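Local coordinates for protein putative dioxygenase (1H-3-hydroxy-4-oxoquinaldine 2,4-dioxygenase) (Mycobacteroides abscessus subsp. abscessus, PDB 6RA3) that cleaves the ring of the Pseudomonas quinolone signal, a quorum-sensing molecule of Pseudomonas aeruginosa, with oxygen to give N-octanoylanthranilate and carbon monoxide, at residues G30-L35 against G173-D178. Residues are numbered along the deposited sequence; the frame is centred on the assembly and turned at random.
Sequences GWAHDL and GGHGFD
H175 brings the CD2-NE2 side of its imidazole up to the A32-H33 peptide; on the 173-178 side it alone makes the contact, nearly all of it with A32. The fold is that of the alpha/beta hydrolases: 30-35 belongs to the loop that leaves strand 24-28 of the central sheet, and 173-178 leads into helix 177-194, with G176 at its N-cap position. G30 to H33 form a type II beta turn, and A32, with its positive phi of 76°, sits at the corner facing H175.

The CB of H175 already points at the turn. With CG set beside its own backbone N and anti to the carbonyl carbon (chi1 -74°), the ring is carried to the peptide. H175 CD2 lies 3.6 Å from A32 O and 4.2 Å from A32 CB, while H175 NE2 comes to 4.0 Å from A32 C. The carbonyl meets the ring obliquely, and no hydrogen bond crosses between the segments; this is van der Waals contact between an imidazole and a peptide, burying just 90 Å² in all. H59 ties the two sides together, since its NE2 is hydrogen-bonded to A32 N and its ring meets that of H175. The second subunit also touches this region: its D16 accepts a hydrogen bond from G174 N.

H33 turns its CB away from 173-178 and, with CG between its backbone N and carbonyl carbon, brings its ring across the open end of the turn, back to G30. Its side chain is about 7 Å from that of H246, the proton donor/acceptor. Both ring nitrogens are engaged, ND1 with H167 and NE2 with G30, the first residue of the turn. There G30 N donates to H33 NE2 over 2.8 Å, nearly in the imidazole plane but bent to 135° at the hydrogen.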
loop_
_atom_site.group_PDB
_atom_site.type_symbol
_atom_site.label_atom_id
_atom_site.label_comp_id
_atom_site.label_asym_id
_atom_site.label_seq_id
_atom_site.Cartn_x
_atom_site.Cartn_y
_atom_site.Cartn_z
ATOM N N GLY A 30 -2.714 2.318 20.044
ATOM C CA GLY A 30 -2.477 3.471 20.891
ATOM C C GLY A 30 -2.263 4.726 20.058
ATOM O O GLY A 30 -2.515 4.753 18.852
ATOM N N TRP A 31 -1.787 5.785 20.717
ATOM C CA TRP A 31 -1.570 7.047 20.021
ATOM C C TRP A 31 -0.286 6.943 19.230
ATOM O O TRP A 31 0.688 6.371 19.696
ATOM C CB TRP A 31 -1.493 8.236 20.990
ATOM C CG TRP A 31 -2.791 8.671 21.467
ATOM C CD1 TRP A 31 -3.436 8.196 22.551
ATOM C CD2 TRP A 31 -3.667 9.656 20.873
ATOM N NE1 TRP A 31 -4.643 8.812 22.680
ATOM C CE2 TRP A 31 -4.807 9.717 21.667
ATOM C CE3 TRP A 31 -3.579 10.494 19.762
ATOM C CZ2 TRP A 31 -5.854 10.588 21.406
ATOM C CZ3 TRP A 31 -4.626 11.334 19.487
ATOM C CH2 TRP A 31 -5.747 11.386 20.309
ATOM N N ALA A 32 -0.296 7.485 18.009
ATOM C CA ALA A 32 0.895 7.640 17.183
ATOM C C ALA A 32 1.364 6.349 16.545
ATOM O O ALA A 32 2.541 6.217 16.225
ATOM C CB ALA A 32 2.083 8.239 17.955
ATOM N N HIS A 33 0.486 5.378 16.346
ATOM C CA HIS A 33 0.879 4.231 15.553
ATOM C C HIS A 33 -0.398 3.619 15.021
ATOM O O HIS A 33 -1.507 4.047 15.361
ATOM C CB HIS A 33 1.781 3.245 16.335
ATOM C CG HIS A 33 1.133 2.589 17.511
ATOM N ND1 HIS A 33 1.743 1.564 18.198
ATOM C CD2 HIS A 33 -0.047 2.809 18.136
ATOM C CE1 HIS A 33 0.961 1.168 19.186
ATOM N NE2 HIS A 33 -0.127 1.914 19.179
ATOM N N ASP A 34 -0.228 2.663 14.112
ATOM C CA ASP A 34 -1.365 2.236 13.309
ATOM C C ASP A 34 -1.601 0.731 13.422
ATOM O O ASP A 34 -1.119 0.083 14.354
ATOM C CB ASP A 34 -1.146 2.665 11.853
ATOM C CG ASP A 34 0.079 2.033 11.225
ATOM O OD1 ASP A 34 0.745 1.199 11.881
ATOM O OD2 ASP A 34 0.389 2.382 10.058
ATOM N N LEU A 35 -2.310 0.165 12.453
ATOM C CA LEU A 35 -2.753 -1.210 12.573
ATOM C C LEU A 35 -1.594 -2.198 12.525
ATOM O O LEU A 35 -1.764 -3.347 12.959
ATOM C CB LEU A 35 -3.832 -1.451 11.515
ATOM C CG LEU A 35 -3.587 -1.032 10.072
ATOM C CD1 LEU A 35 -2.318 -1.701 9.551
ATOM C CD2 LEU A 35 -4.811 -1.379 9.214
ATOM N N GLY A 173 6.760 5.845 12.102
ATOM C CA GLY A 173 7.265 7.133 11.657
ATOM C C GLY A 173 6.156 8.025 11.129
ATOM O O GLY A 173 4.977 7.660 11.109
ATOM N N GLY A 174 6.549 9.232 10.707
ATOM C CA GLY A 174 5.617 10.152 10.078
ATOM C C GLY A 174 4.640 10.858 10.985
ATOM O O GLY A 174 3.620 11.368 10.501
ATOM N N HIS A 175 4.901 10.893 12.288
ATOM C CA HIS A 175 4.134 11.689 13.225
ATOM C C HIS A 175 5.101 12.678 13.863
ATOM O O HIS A 175 6.315 12.470 13.844
ATOM C CB HIS A 175 3.455 10.812 14.283
ATOM C CG HIS A 175 2.277 10.043 13.781
ATOM N ND1 HIS A 175 1.161 10.645 13.236
ATOM C CD2 HIS A 175 2.042 8.710 13.747
ATOM C CE1 HIS A 175 0.293 9.711 12.881
ATOM N NE2 HIS A 175 0.800 8.532 13.195
ATOM N N GLY A 176 4.572 13.765 14.398
ATOM C CA GLY A 176 5.410 14.802 14.971
ATOM C C GLY A 176 4.747 15.483 16.136
ATOM O O GLY A 176 3.965 14.876 16.877
ATOM N N PHE A 177 5.062 16.768 16.298
ATOM C CA PHE A 177 4.586 17.503 17.461
ATOM C C PHE A 177 3.067 17.535 17.510
ATOM O O PHE A 177 2.473 17.297 18.571
ATOM C CB PHE A 177 5.155 18.922 17.463
ATOM C CG PHE A 177 4.505 19.815 18.474
ATOM C CD1 PHE A 177 4.796 19.674 19.814
ATOM C CD2 PHE A 177 3.565 20.757 18.087
ATOM C CE1 PHE A 177 4.181 20.489 20.766
ATOM C CE2 PHE A 177 2.957 21.570 19.014
ATOM C CZ PHE A 177 3.265 21.438 20.362
ATOM N N ASP A 178 2.408 17.762 16.366
ATOM C CA ASP A 178 0.945 17.841 16.375
ATOM C C ASP A 178 0.295 16.620 17.050
ATOM O O ASP A 178 -0.599 16.754 17.895
ATOM C CB ASP A 178 0.424 18.002 14.946
ATOM C CG ASP A 178 -1.086 17.843 14.851
ATOM O OD1 ASP A 178 -1.807 18.813 15.145
ATOM O OD2 ASP A 178 -1.572 16.745 14.463
#